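Local coordinates for putative methyltransferase protein (Bacteroides fragilis, PDB 5BP9), which binds S-adenosyl-L-homocysteine and probably acts as an S-adenosylmethionine-dependent methyltransferase, at residues I246-L251 against A262-E267. Sequence-based numbering, arbitrary orientation.
Sequences IDFQTL and AEMIKE
Phe-248 lays its ring against Met-264, a selenomethionine, in a CH-pi and Met-aromatic contact between the first turn of helix 248-257 and strand 260-267. That strand is the outermost one on its side of the seven-stranded mixed sheet, whose 3-2-1-4-5-7-6 order is that of the Rossmann-like class I methyltransferase fold. CB of Met-264 stands over one face, offset toward the rim, 4.3 Å from the centroid of the Phe-248 ring and 18° off its normal. In one of the two modelled conformers, SE of Met-264 lies more obliquely, 5.1 Å from the centroid of the Phe-248 ring and 26° off the normal; in that same conformer the chain bends at both chi2 (61°) and chi3, and CE of Met-264 curls back to CG of Phe-248, at 3.6 Å. The far end of the ring also meets backbone: CZ of Phe-248 is 3.5 Å from N of Met-264, while O of Ala-262 sits at the ring edge. CB of Ala-262 adds an apolar touch to CE1 of Phe-248 at 4.0 Å. No hydrogen bond joins the two segments, and this surface contact lies away from the ligand sites. Tyr-273 of neighbouring strand 272-279 touches both Met-264 and Leu-251. The helix start that carries Phe-248 is N-capped by Asp-247: N of Thr-250 donates to its OD2 at 2.9 Å from above the carboxylate plane, and OG1 of Thr-250 reaches OD1 of Asp-247 on the syn side at 2.6 Å.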
ATOM      1  N   ILE A 246       9.031  -6.197  -3.914  1.00 13.05           N
ATOM      2  CA  ILE A 246      10.096  -5.886  -4.855  1.00 13.19           C
ATOM      3  C   ILE A 246      11.348  -5.493  -4.079  1.00 14.44           C
ATOM      4  O   ILE A 246      11.309  -4.664  -3.150  1.00 14.15           O
ATOM      5  CB  ILE A 246       9.643  -4.808  -5.869  1.00 13.47           C
ATOM      6  CG1 ILE A 246      10.669  -4.626  -6.993  1.00 14.00           C
ATOM      7  CG2 ILE A 246       9.348  -3.473  -5.177  1.00 14.81           C
ATOM      8  CD1 ILE A 246      10.159  -3.793  -8.143  1.00 15.04           C
ATOM      9  N   ASP A 247      12.458  -6.125  -4.438  1.00 13.47           N
ATOM     10  CA  ASP A 247      13.766  -5.745  -3.856  1.00 13.13           C
ATOM     11  C   ASP A 247      14.242  -4.411  -4.407  1.00 13.40           C
ATOM     12  O   ASP A 247      13.818  -3.999  -5.505  1.00 12.83           O
ATOM     13  CB  ASP A 247      14.797  -6.864  -4.109  1.00 14.61           C
ATOM     14  CG  ASP A 247      15.211  -6.950  -5.543  1.00 14.60           C
ATOM     15  OD1 ASP A 247      14.557  -7.655  -6.310  1.00 15.53           O
ATOM     16  OD2 ASP A 247      16.165  -6.248  -5.935  1.00 15.90           O
ATOM     17  N   PHE A 248      15.125  -3.736  -3.661  1.00 14.56           N
ATOM     18  CA  PHE A 248      15.521  -2.377  -4.046  1.00 14.77           C
ATOM     19  C   PHE A 248      16.193  -2.308  -5.431  1.00 14.94           C
ATOM     20  O   PHE A 248      15.938  -1.364  -6.199  1.00 14.61           O
ATOM     21  CB  PHE A 248      16.443  -1.711  -3.000  1.00 15.58           C
ATOM     22  CG  PHE A 248      16.859  -0.316  -3.405  1.00 15.70           C
ATOM     23  CD1 PHE A 248      15.979   0.748  -3.253  1.00 16.14           C
ATOM     24  CD2 PHE A 248      18.066  -0.085  -4.044  1.00 17.59           C
ATOM     25  CE1 PHE A 248      16.326   2.019  -3.661  1.00 17.30           C
ATOM     26  CE2 PHE A 248      18.412   1.178  -4.465  1.00 19.13           C
ATOM     27  CZ  PHE A 248      17.546   2.230  -4.280  1.00 20.16           C
ATOM     28  N   GLN A 249      17.045  -3.279  -5.769  1.00 14.39           N
ATOM     29  CA  GLN A 249      17.734  -3.205  -7.060  1.00 14.79           C
ATOM     30  C   GLN A 249      16.747  -3.350  -8.212  1.00 14.12           C
ATOM     31  O   GLN A 249      16.855  -2.660  -9.243  1.00 15.83           O
ATOM     32  CB  GLN A 249      18.866  -4.223  -7.210  1.00 15.46           C
ATOM     33  CG  GLN A 249      20.046  -3.954  -6.297  1.00 22.17           C
ATOM     34  CD  GLN A 249      19.722  -4.253  -4.846  1.00 24.86           C
ATOM     35  OE1 GLN A 249      19.170  -5.307  -4.539  1.00 27.35           O
ATOM     36  NE2 GLN A 249      20.010  -3.317  -3.956  1.00 35.49           N
ATOM     37  N   THR A 250      15.771  -4.255  -8.041  1.00 14.21           N
ATOM     38  CA  THR A 250      14.752  -4.413  -9.073  1.00 13.95           C
ATOM     39  C   THR A 250      13.922  -3.115  -9.196  1.00 13.86           C
ATOM     40  O   THR A 250      13.630  -2.656 -10.300  1.00 13.70           O
ATOM     41  CB  THR A 250      13.879  -5.665  -8.820  1.00 13.49           C
ATOM     42  OG1 THR A 250      14.726  -6.818  -8.794  1.00 15.59           O
ATOM     43  CG2 THR A 250      12.819  -5.859  -9.933  1.00 16.24           C
ATOM     44  N   LEU A 251      13.557  -2.535  -8.057  1.00 12.87           N
ATOM     45  CA  LEU A 251      12.800  -1.284  -8.051  1.00 13.78           C
ATOM     46  C   LEU A 251      13.573  -0.169  -8.758  1.00 14.29           C
ATOM     47  O   LEU A 251      13.017   0.548  -9.593  1.00 14.09           O
ATOM     48  CB  LEU A 251      12.444  -0.862  -6.634  1.00 14.41           C
ATOM     49  CG  LEU A 251      11.730   0.477  -6.465  1.00 13.57           C
ATOM     50  CD1 LEU A 251      10.350   0.446  -7.109  1.00 15.32           C
ATOM     51  CD2 LEU A 251      11.572   0.804  -5.005  1.00 15.41           C
ATOM     52  N   ALA A 262      15.440   6.071  -8.033  1.00 20.15           N
ATOM     53  CA  ALA A 262      15.190   5.461  -6.727  1.00 17.65           C
ATOM     54  C   ALA A 262      16.370   5.693  -5.776  1.00 17.99           C
ATOM     55  O   ALA A 262      17.519   5.552  -6.182  1.00 22.48           O
ATOM     56  CB  ALA A 262      14.941   3.973  -6.877  1.00 17.65           C
ATOM     57  N   GLU A 263      16.062   6.072  -4.531  1.00 15.87           N
ATOM     58  CA  GLU A 263      17.052   6.275  -3.473  1.00 17.02           C
ATOM     59  C   GLU A 263      16.663   5.423  -2.266  1.00 17.36           C
ATOM     60  O   GLU A 263      15.513   5.451  -1.807  1.00 18.97           O
ATOM     61  CB  GLU A 263      17.150   7.761  -3.058  1.00 23.87           C
ATOM     62  CG  GLU A 263      18.312   8.012  -2.103  1.00 33.15           C
ATOM     63  CD  GLU A 263      18.465   9.447  -1.629  1.00 38.78           C
ATOM     64  OE1 GLU A 263      17.872  10.375  -2.239  1.00 32.49           O
ATOM     65  OE2 GLU A 263      19.216   9.634  -0.638  1.00 48.64           O
HETATM   66  N   MSE A 264      17.624   4.669  -1.748  1.00 19.06           N
HETATM   67  CA  MSE A 264      17.455   3.947  -0.500  0.70 21.15           C
HETATM   68  C   MSE A 264      17.475   4.944   0.628  1.00 23.26           C
HETATM   69  O   MSE A 264      18.457   5.694   0.761  1.00 29.52           O
HETATM   70  CB  MSE A 264      18.649   2.992  -0.391  0.70 27.08           C
HETATM   71  CG  MSE A 264      18.791   2.324   0.961  0.70 26.70           C
HETATM   72 SE   MSE A 264      17.169   1.278   1.236  0.70 25.59          SE
HETATM   73  CE  MSE A 264      17.664  -0.225   0.078  0.70 19.38           C
ATOM     74  N   ILE A 265      16.412   4.995   1.441  1.00 18.00           N
ATOM     75  CA  ILE A 265      16.329   5.920   2.601  1.00 18.54           C
ATOM     76  C   ILE A 265      16.666   5.211   3.913  1.00 22.33           C
ATOM     77  O   ILE A 265      17.429   5.740   4.738  1.00 25.68           O
ATOM     78  CB  ILE A 265      14.914   6.566   2.713  1.00 18.16           C
ATOM     79  CG1 ILE A 265      14.586   7.382   1.454  1.00 21.52           C
ATOM     80  CG2 ILE A 265      14.760   7.423   3.972  1.00 22.31           C
ATOM     81  CD1 ILE A 265      15.545   8.505   1.093  1.00 27.54           C
ATOM     82  N   LYS A 266      16.081   4.030   4.129  1.00 18.60           N
ATOM     83  CA  LYS A 266      16.332   3.270   5.341  1.00 22.37           C
ATOM     84  C   LYS A 266      16.093   1.775   5.170  1.00 23.61           C
ATOM     85  O   LYS A 266      15.146   1.359   4.494  1.00 20.48           O
ATOM     86  CB  LYS A 266      15.430   3.778   6.465  1.00 25.06           C
ATOM     87  CG  LYS A 266      15.825   3.245   7.845  1.00 32.83           C
ATOM     88  CD  LYS A 266      15.087   3.954   8.957  1.00 50.70           C
ATOM     89  CE  LYS A 266      15.713   5.293   9.303  1.00 54.46           C
ATOM     90  NZ  LYS A 266      14.875   6.036  10.287  1.00 57.43           N
ATOM     91  N   GLU A 267      16.924   0.968   5.836  1.00 26.86           N
ATOM     92  CA  GLU A 267      16.713  -0.477   5.920  1.00 26.10           C
ATOM     93  C   GLU A 267      16.160  -0.875   7.280  1.00 28.35           C
ATOM     94  O   GLU A 267      16.543  -0.317   8.305  1.00 31.29           O
ATOM     95  CB  GLU A 267      18.019  -1.212   5.683  1.00 39.22           C
ATOM     96  CG  GLU A 267      18.607  -0.909   4.329  1.00 38.40           C
ATOM     97  CD  GLU A 267      19.719  -1.857   3.947  1.00 63.80           C
ATOM     98  OE1 GLU A 267      20.894  -1.508   4.172  1.00 71.83           O
ATOM     99  OE2 GLU A 267      19.408  -2.951   3.433  1.00 62.58           O
TER